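Long-range contacts in peptide ABC transporter, peptide-binding protein (Thermus thermophilus, PDB 2D5W), which binds oligopeptides, here a pentapeptide, and probably delivers them to an ABC transporter for uptake into the cell: residues His305-Asn313 and Gln501-Asp509; Cys314-Leu322 and Arg396-Ile407. All coordinates share one frame; numbering follows the deposited sequence.

Contact 1. Residues His305-Asn313 and Gln501-Asp509; sequences HIDINKFEN and QNIGGWRND
Lys310 meets the carbonyl of Gly504 twice. Lys310 N donates to Gly504 O at 3.0 Å, with an N-H...O angle of 145° and the donor tilted from the carbonyl plane. The Lys310 side chain bends at chi3 and chi4 and folds back. Lys310 NZ donates to Ile308 O at 3.0 Å, to Pro543 O outside the two segments, and to a water that bridges to Asn502 OD1. A weak extra bond of 3.1 Å runs from Lys310 NZ to Gly504 O. A second water joins Asp307 OD2 to Gly504 N. The end of strand 293-308 and the loop after it here meet a type I beta turn, Asn502 to Gly505, within the loop before helix 509-518. An Asx turn at Asn309 shapes the first of these. Phe311 N donates to Asn309 OD1. Packing contacts lie beside these bonds. Phe311 lays one ring face over Gly505 CA, which is 3.5 Å from Phe311 CZ, while Ile503 O sits at the ring edge, in plane. Ile503 CD1 presses on Asp307 CG at 3.2 Å, and the two side chains cross at about a right angle. Lys310 CE rests on Trp506 CB at 3.5 Å.

Contact 2. Residues Cys314-Leu322 and Arg396-Ile407; sequences CQVVKDLGL and RTVNGRTVRFEI
CG lies anti to the carbonyl carbon in both Asp319 and Arg401 (chi1 -74° and -63°), and a bend at chi3 carries the Arg401 guanidinium to the carboxylate. Arg396 differs. Its CG lies between N and the carbonyl carbon, and the chain runs extended from CG to NE, up to the C-terminal end of helix 315-320. The Arg401 guanidinium grips the carboxylate end-on in a salt bridge. Arg401 NH2 reaches Asp319 OD1 at 2.7 Å and Arg401 NH1 reaches Asp319 OD2 at 3.1 Å, both on the syn side but tilted out of the carboxylate plane. Gln315 NE2 donates to Asp319 OD2 at 2.8 Å, almost straight, from the opposite face to Arg401 NH1. Arg396 comes side-on to the backbone. Arg396 NE and NH1 both donate to Asp319 O, at 3.1 and 2.9 Å. Val403 CG1 packs on Asp319 CG at 3.4 Å. Helix 315-320 packs on the hairpin of strands 394-398 and 401-404, nearly perpendicular to the second. The hairpin has a type I' turn, Val398 to Arg401. The helix ends in a Schellman motif with Gly321 as C-prime residue. Further along, Leu320 CD2 makes a CH-pi contact over one face of Phe405. Leu320 CD1 and Leu322 CD2 reach Ile407. Asp319 is buried, and Arg401 should favour its ionised form, while Arg396 probably interacts favourably with the negative helix end through Asp319 O.

Overall arrangement
From the N terminus the chain reaches strand 293-308, whose end opens contact 1. A short loop leads into helix 315-320, the first side of contact 2. Residues 396-407, on hairpin strands, close contact 2 after 73 intervening residues. Residues 501-509 return much later and close the wider loop of contact 1 after 187. Contact 2 is therefore nested inside contact 1. Their centres lie about 17 Å apart, and they touch where Asn309 and Phe311 pack on Val317. The disulfide Cys314-Cys458 ties the residue just before the helix to Cys458. Both contacts reach the same mixed sheet: contact 1 joins it to the loop before helix 509-518, contact 2 lays helix 315-320 against its hairpin.

Contact 1. Residues His305-Asn313 and Gln501-Asp509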
# COMPACT_ATOMS: atom_id res chain seq x y z
N HIS A 305 5.75 -11.17 1.46
CA HIS A 305 5.40 -12.06 2.55
C HIS A 305 4.21 -12.94 2.17
O HIS A 305 3.62 -12.77 1.10
CB HIS A 305 4.98 -11.21 3.75
CG HIS A 305 3.72 -10.46 3.52
ND1 HIS A 305 3.65 -9.37 2.68
CD2 HIS A 305 2.44 -10.71 3.91
CE1 HIS A 305 2.39 -8.99 2.55
NE2 HIS A 305 1.64 -9.79 3.29
N ILE A 306 3.86 -13.85 3.06
CA ILE A 306 2.71 -14.72 2.85
C ILE A 306 1.78 -14.60 4.05
O ILE A 306 2.14 -14.99 5.16
CB ILE A 306 3.12 -16.20 2.69
CG1 ILE A 306 4.16 -16.34 1.57
CG2 ILE A 306 1.89 -17.05 2.37
CD1 ILE A 306 4.59 -17.77 1.28
N ASP A 307 0.61 -14.02 3.83
CA ASP A 307 -0.36 -13.92 4.91
C ASP A 307 -1.01 -15.28 5.08
O ASP A 307 -1.07 -16.09 4.14
CB ASP A 307 -1.39 -12.84 4.60
CG ASP A 307 -0.91 -11.47 5.01
OD1 ASP A 307 -0.79 -10.59 4.13
OD2 ASP A 307 -0.64 -11.27 6.22
N ILE A 308 -1.49 -15.53 6.29
CA ILE A 308 -2.10 -16.79 6.67
C ILE A 308 -3.45 -16.54 7.33
O ILE A 308 -3.53 -15.77 8.29
CB ILE A 308 -1.21 -17.54 7.69
CG1 ILE A 308 0.20 -17.73 7.13
CG2 ILE A 308 -1.85 -18.86 8.09
CD1 ILE A 308 0.29 -18.68 5.96
N ASN A 309 -4.50 -17.18 6.82
CA ASN A 309 -5.81 -17.01 7.42
C ASN A 309 -5.81 -17.75 8.76
O ASN A 309 -5.61 -18.96 8.80
CB ASN A 309 -6.89 -17.61 6.51
CG ASN A 309 -8.29 -17.33 7.01
OD1 ASN A 309 -8.50 -17.18 8.21
ND2 ASN A 309 -9.25 -17.27 6.10
N LYS A 310 -6.03 -17.02 9.85
CA LYS A 310 -6.04 -17.62 11.18
C LYS A 310 -7.41 -17.51 11.84
O LYS A 310 -7.53 -17.69 13.06
CB LYS A 310 -4.97 -16.96 12.06
CG LYS A 310 -3.55 -17.14 11.52
CD LYS A 310 -2.54 -16.31 12.30
CE LYS A 310 -2.76 -14.81 12.13
NZ LYS A 310 -2.56 -14.37 10.71
N PHE A 311 -8.44 -17.21 11.05
CA PHE A 311 -9.79 -17.09 11.59
C PHE A 311 -10.38 -18.45 11.89
O PHE A 311 -10.67 -19.23 10.98
CB PHE A 311 -10.70 -16.34 10.61
CG PHE A 311 -10.39 -14.88 10.49
CD1 PHE A 311 -9.56 -14.40 9.49
CD2 PHE A 311 -10.92 -13.98 11.41
CE1 PHE A 311 -9.26 -13.04 9.39
CE2 PHE A 311 -10.63 -12.62 11.32
CZ PHE A 311 -9.80 -12.15 10.31
N GLU A 312 -10.57 -18.72 13.18
CA GLU A 312 -11.10 -19.99 13.64
C GLU A 312 -12.54 -20.31 13.22
O GLU A 312 -12.97 -21.45 13.32
CB GLU A 312 -10.96 -20.07 15.16
CG GLU A 312 -9.51 -20.21 15.61
CD GLU A 312 -9.30 -19.86 17.07
OE1 GLU A 312 -10.04 -20.38 17.93
OE2 GLU A 312 -8.38 -19.06 17.35
N ASN A 313 -13.28 -19.31 12.75
CA ASN A 313 -14.65 -19.55 12.32
C ASN A 313 -14.68 -20.22 10.95
O ASN A 313 -15.73 -20.68 10.50
CB ASN A 313 -15.46 -18.25 12.29
CG ASN A 313 -14.81 -17.18 11.44
OD1 ASN A 313 -13.76 -16.64 11.79
ND2 ASN A 313 -15.43 -16.86 10.31
N GLN A 501 -6.44 -3.47 8.61
CA GLN A 501 -5.62 -4.22 7.67
C GLN A 501 -4.96 -5.48 8.23
O GLN A 501 -4.07 -6.04 7.59
CB GLN A 501 -4.54 -3.30 7.07
CG GLN A 501 -5.09 -2.17 6.23
CD GLN A 501 -3.99 -1.29 5.66
OE1 GLN A 501 -3.34 -0.55 6.39
NE2 GLN A 501 -3.77 -1.40 4.36
N ASN A 502 -5.36 -5.91 9.42
CA ASN A 502 -4.82 -7.15 10.00
C ASN A 502 -5.71 -8.21 9.34
O ASN A 502 -6.60 -8.80 9.96
CB ASN A 502 -5.02 -7.16 11.52
CG ASN A 502 -4.40 -8.38 12.19
OD1 ASN A 502 -4.16 -9.41 11.56
ND2 ASN A 502 -4.17 -8.27 13.49
N ILE A 503 -5.44 -8.43 8.05
CA ILE A 503 -6.24 -9.32 7.22
C ILE A 503 -6.21 -10.80 7.57
O ILE A 503 -7.13 -11.53 7.20
CB ILE A 503 -5.87 -9.13 5.72
CG1 ILE A 503 -4.39 -9.43 5.49
CG2 ILE A 503 -6.17 -7.68 5.31
CD1 ILE A 503 -4.02 -10.89 5.58
N GLY A 504 -5.17 -11.23 8.28
CA GLY A 504 -5.04 -12.63 8.68
C GLY A 504 -5.64 -12.94 10.05
O GLY A 504 -5.63 -14.10 10.47
N GLY A 505 -6.13 -11.92 10.74
CA GLY A 505 -6.76 -12.11 12.04
C GLY A 505 -5.91 -12.48 13.24
O GLY A 505 -6.35 -13.27 14.08
N TRP A 506 -4.72 -11.92 13.36
CA TRP A 506 -3.85 -12.22 14.49
C TRP A 506 -4.18 -11.37 15.70
O TRP A 506 -4.60 -10.23 15.58
CB TRP A 506 -2.39 -11.96 14.11
CG TRP A 506 -1.38 -12.46 15.13
CD1 TRP A 506 -1.27 -13.73 15.61
CD2 TRP A 506 -0.29 -11.71 15.69
NE1 TRP A 506 -0.17 -13.83 16.44
CE2 TRP A 506 0.44 -12.61 16.50
CE3 TRP A 506 0.13 -10.38 15.59
CZ2 TRP A 506 1.59 -12.21 17.21
CZ3 TRP A 506 1.27 -9.99 16.29
CH2 TRP A 506 1.99 -10.91 17.09
N ARG A 507 -3.99 -11.96 16.88
CA ARG A 507 -4.20 -11.23 18.12
C ARG A 507 -3.16 -11.63 19.15
O ARG A 507 -3.02 -12.81 19.49
CB ARG A 507 -5.59 -11.47 18.72
CG ARG A 507 -5.73 -10.79 20.08
CD ARG A 507 -7.14 -10.81 20.64
NE ARG A 507 -7.18 -10.14 21.94
CZ ARG A 507 -8.29 -9.86 22.62
NH1 ARG A 507 -8.22 -9.25 23.79
NH2 ARG A 507 -9.47 -10.20 22.11
N ASN A 508 -2.41 -10.65 19.62
CA ASN A 508 -1.40 -10.86 20.66
C ASN A 508 -1.48 -9.59 21.49
O ASN A 508 -1.07 -8.52 21.05
CB ASN A 508 -0.01 -11.03 20.05
CG ASN A 508 1.04 -11.35 21.10
OD1 ASN A 508 1.45 -10.48 21.87
ND2 ASN A 508 1.47 -12.61 21.15
N ASP A 509 -2.03 -9.71 22.69
CA ASP A 509 -2.20 -8.56 23.56
C ASP A 509 -0.92 -7.83 23.93
O ASP A 509 -0.92 -6.61 24.06
CB ASP A 509 -2.99 -8.95 24.82
CG ASP A 509 -4.42 -9.36 24.50
OD1 ASP A 509 -4.90 -9.04 23.39
OD2 ASP A 509 -5.07 -10.00 25.35
O HOH W 1 -2.43 -10.25 8.23
O HOH W 2 -2.43 -11.54 10.66

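Contact 2. Residues Cys314-Leu322 and Arg396-Ile407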
# COMPACT_ATOMS: atom_id res chain seq x y z
N CYS A 314 -13.53 -20.27 10.27
CA CYS A 314 -13.42 -20.95 8.98
C CYS A 314 -12.87 -22.32 9.33
O CYS A 314 -11.71 -22.45 9.70
CB CYS A 314 -12.45 -20.22 8.04
SG CYS A 314 -12.98 -18.53 7.63
N GLN A 315 -13.71 -23.35 9.23
CA GLN A 315 -13.27 -24.68 9.60
C GLN A 315 -12.01 -25.16 8.88
O GLN A 315 -11.23 -25.92 9.45
CB GLN A 315 -14.41 -25.69 9.41
CG GLN A 315 -14.17 -27.03 10.09
CD GLN A 315 -13.77 -26.89 11.56
OE1 GLN A 315 -14.43 -26.19 12.33
NE2 GLN A 315 -12.70 -27.57 11.95
N VAL A 316 -11.80 -24.70 7.65
CA VAL A 316 -10.61 -25.09 6.89
C VAL A 316 -9.36 -24.65 7.65
O VAL A 316 -8.35 -25.36 7.69
CB VAL A 316 -10.61 -24.45 5.49
CG1 VAL A 316 -9.32 -24.80 4.76
CG2 VAL A 316 -11.82 -24.92 4.70
N VAL A 317 -9.43 -23.47 8.26
CA VAL A 317 -8.33 -22.93 9.04
C VAL A 317 -8.03 -23.84 10.23
O VAL A 317 -6.87 -24.17 10.50
CB VAL A 317 -8.66 -21.51 9.54
CG1 VAL A 317 -7.63 -21.05 10.56
CG2 VAL A 317 -8.69 -20.55 8.35
N LYS A 318 -9.07 -24.26 10.94
CA LYS A 318 -8.90 -25.14 12.08
C LYS A 318 -8.44 -26.52 11.64
O LYS A 318 -7.61 -27.14 12.30
CB LYS A 318 -10.20 -25.24 12.88
CG LYS A 318 -10.62 -23.93 13.54
CD LYS A 318 -11.78 -24.13 14.52
CE LYS A 318 -11.36 -24.96 15.73
NZ LYS A 318 -12.48 -25.12 16.71
N ASP A 319 -8.98 -27.00 10.53
CA ASP A 319 -8.60 -28.31 9.99
C ASP A 319 -7.10 -28.36 9.73
O ASP A 319 -6.41 -29.32 10.11
CB ASP A 319 -9.36 -28.59 8.69
CG ASP A 319 -10.82 -28.92 8.92
OD1 ASP A 319 -11.57 -29.00 7.92
OD2 ASP A 319 -11.23 -29.10 10.09
N LEU A 320 -6.59 -27.33 9.07
CA LEU A 320 -5.17 -27.25 8.74
C LEU A 320 -4.32 -26.80 9.93
O LEU A 320 -3.09 -26.91 9.89
CB LEU A 320 -4.95 -26.28 7.58
CG LEU A 320 -5.57 -26.67 6.24
CD1 LEU A 320 -5.36 -25.54 5.23
CD2 LEU A 320 -4.93 -27.95 5.75
N GLY A 321 -4.97 -26.30 10.97
CA GLY A 321 -4.26 -25.84 12.15
C GLY A 321 -3.47 -24.56 11.92
O GLY A 321 -2.46 -24.31 12.59
N LEU A 322 -3.93 -23.73 10.99
CA LEU A 322 -3.23 -22.48 10.69
C LEU A 322 -3.22 -21.50 11.86
O LEU A 322 -2.40 -20.59 11.89
CB LEU A 322 -3.84 -21.82 9.46
CG LEU A 322 -3.81 -22.68 8.19
CD1 LEU A 322 -4.35 -21.89 7.01
CD2 LEU A 322 -2.38 -23.11 7.91
N ARG A 396 -5.07 -36.04 8.92
CA ARG A 396 -5.35 -36.13 10.35
C ARG A 396 -6.85 -35.99 10.53
O ARG A 396 -7.57 -35.62 9.60
CB ARG A 396 -4.60 -35.05 11.14
CG ARG A 396 -5.14 -33.64 11.03
CD ARG A 396 -4.42 -32.73 12.01
NE ARG A 396 -4.94 -31.36 11.98
CZ ARG A 396 -4.62 -30.42 12.86
NH1 ARG A 396 -5.14 -29.21 12.74
NH2 ARG A 396 -3.78 -30.69 13.85
N THR A 397 -7.34 -36.30 11.73
CA THR A 397 -8.76 -36.20 12.00
C THR A 397 -9.05 -34.98 12.86
O THR A 397 -8.37 -34.73 13.85
CB THR A 397 -9.28 -37.46 12.72
OG1 THR A 397 -8.98 -38.62 11.93
CG2 THR A 397 -10.78 -37.38 12.93
N VAL A 398 -10.06 -34.21 12.46
CA VAL A 398 -10.47 -33.01 13.19
C VAL A 398 -11.99 -33.01 13.25
O VAL A 398 -12.66 -33.06 12.22
CB VAL A 398 -9.99 -31.72 12.48
CG1 VAL A 398 -10.48 -30.49 13.24
CG2 VAL A 398 -8.47 -31.71 12.39
N ASN A 399 -12.53 -32.97 14.47
CA ASN A 399 -13.97 -32.99 14.66
C ASN A 399 -14.59 -34.22 13.99
O ASN A 399 -15.68 -34.15 13.44
CB ASN A 399 -14.61 -31.71 14.10
CG ASN A 399 -14.24 -30.47 14.89
OD1 ASN A 399 -14.64 -29.35 14.53
ND2 ASN A 399 -13.49 -30.65 15.97
N GLY A 400 -13.86 -35.34 14.04
CA GLY A 400 -14.35 -36.57 13.45
C GLY A 400 -14.26 -36.66 11.94
O GLY A 400 -14.67 -37.66 11.34
N ARG A 401 -13.71 -35.62 11.31
CA ARG A 401 -13.58 -35.58 9.86
C ARG A 401 -12.13 -35.76 9.42
O ARG A 401 -11.21 -35.24 10.05
CB ARG A 401 -14.10 -34.24 9.35
CG ARG A 401 -15.58 -34.01 9.62
CD ARG A 401 -15.95 -32.53 9.66
NE ARG A 401 -15.38 -31.78 8.54
CZ ARG A 401 -14.18 -31.21 8.56
NH1 ARG A 401 -13.41 -31.30 9.63
NH2 ARG A 401 -13.75 -30.54 7.49
N THR A 402 -11.93 -36.50 8.34
CA THR A 402 -10.59 -36.72 7.82
C THR A 402 -10.19 -35.52 6.97
O THR A 402 -10.83 -35.21 5.97
CB THR A 402 -10.51 -37.99 6.97
OG1 THR A 402 -10.79 -39.13 7.80
CG2 THR A 402 -9.12 -38.15 6.36
N VAL A 403 -9.12 -34.84 7.38
CA VAL A 403 -8.64 -33.68 6.66
C VAL A 403 -7.27 -33.91 6.06
O VAL A 403 -6.43 -34.61 6.64
CB VAL A 403 -8.59 -32.44 7.59
CG1 VAL A 403 -9.96 -32.17 8.18
CG2 VAL A 403 -7.58 -32.66 8.69
N ARG A 404 -7.05 -33.34 4.88
CA ARG A 404 -5.78 -33.45 4.17
C ARG A 404 -5.09 -32.10 4.15
O ARG A 404 -5.75 -31.06 4.05
CB ARG A 404 -6.03 -33.91 2.73
CG ARG A 404 -6.61 -35.30 2.61
CD ARG A 404 -6.87 -35.67 1.15
NE ARG A 404 -5.67 -35.58 0.33
CZ ARG A 404 -5.34 -34.54 -0.43
NH1 ARG A 404 -4.23 -34.56 -1.15
NH2 ARG A 404 -6.14 -33.48 -0.48
N PHE A 405 -3.77 -32.10 4.23
CA PHE A 405 -3.04 -30.85 4.22
C PHE A 405 -2.80 -30.33 2.81
O PHE A 405 -1.68 -30.39 2.28
CB PHE A 405 -1.72 -30.98 4.99
CG PHE A 405 -1.25 -29.69 5.62
CD1 PHE A 405 -0.87 -29.66 6.96
CD2 PHE A 405 -1.22 -28.51 4.89
CE1 PHE A 405 -0.45 -28.47 7.56
CE2 PHE A 405 -0.81 -27.31 5.49
CZ PHE A 405 -0.43 -27.30 6.82
N GLU A 406 -3.87 -29.84 2.21
CA GLU A 406 -3.83 -29.22 0.89
C GLU A 406 -4.21 -27.79 1.24
O GLU A 406 -5.33 -27.54 1.71
CB GLU A 406 -4.86 -29.82 -0.06
CG GLU A 406 -4.88 -29.13 -1.42
CD GLU A 406 -5.96 -29.68 -2.33
OE1 GLU A 406 -5.91 -30.89 -2.65
OE2 GLU A 406 -6.85 -28.90 -2.74
N ILE A 407 -3.29 -26.86 1.03
CA ILE A 407 -3.52 -25.47 1.39
C ILE A 407 -3.60 -24.56 0.17
O ILE A 407 -2.83 -24.71 -0.78
CB ILE A 407 -2.39 -25.00 2.35
CG1 ILE A 407 -2.70 -23.62 2.91
CG2 ILE A 407 -1.05 -25.03 1.63
CD1 ILE A 407 -1.77 -23.20 4.03
O HOH W 3 -14.61 -26.13 15.30
O HOH W 4 -11.71 -27.90 15.02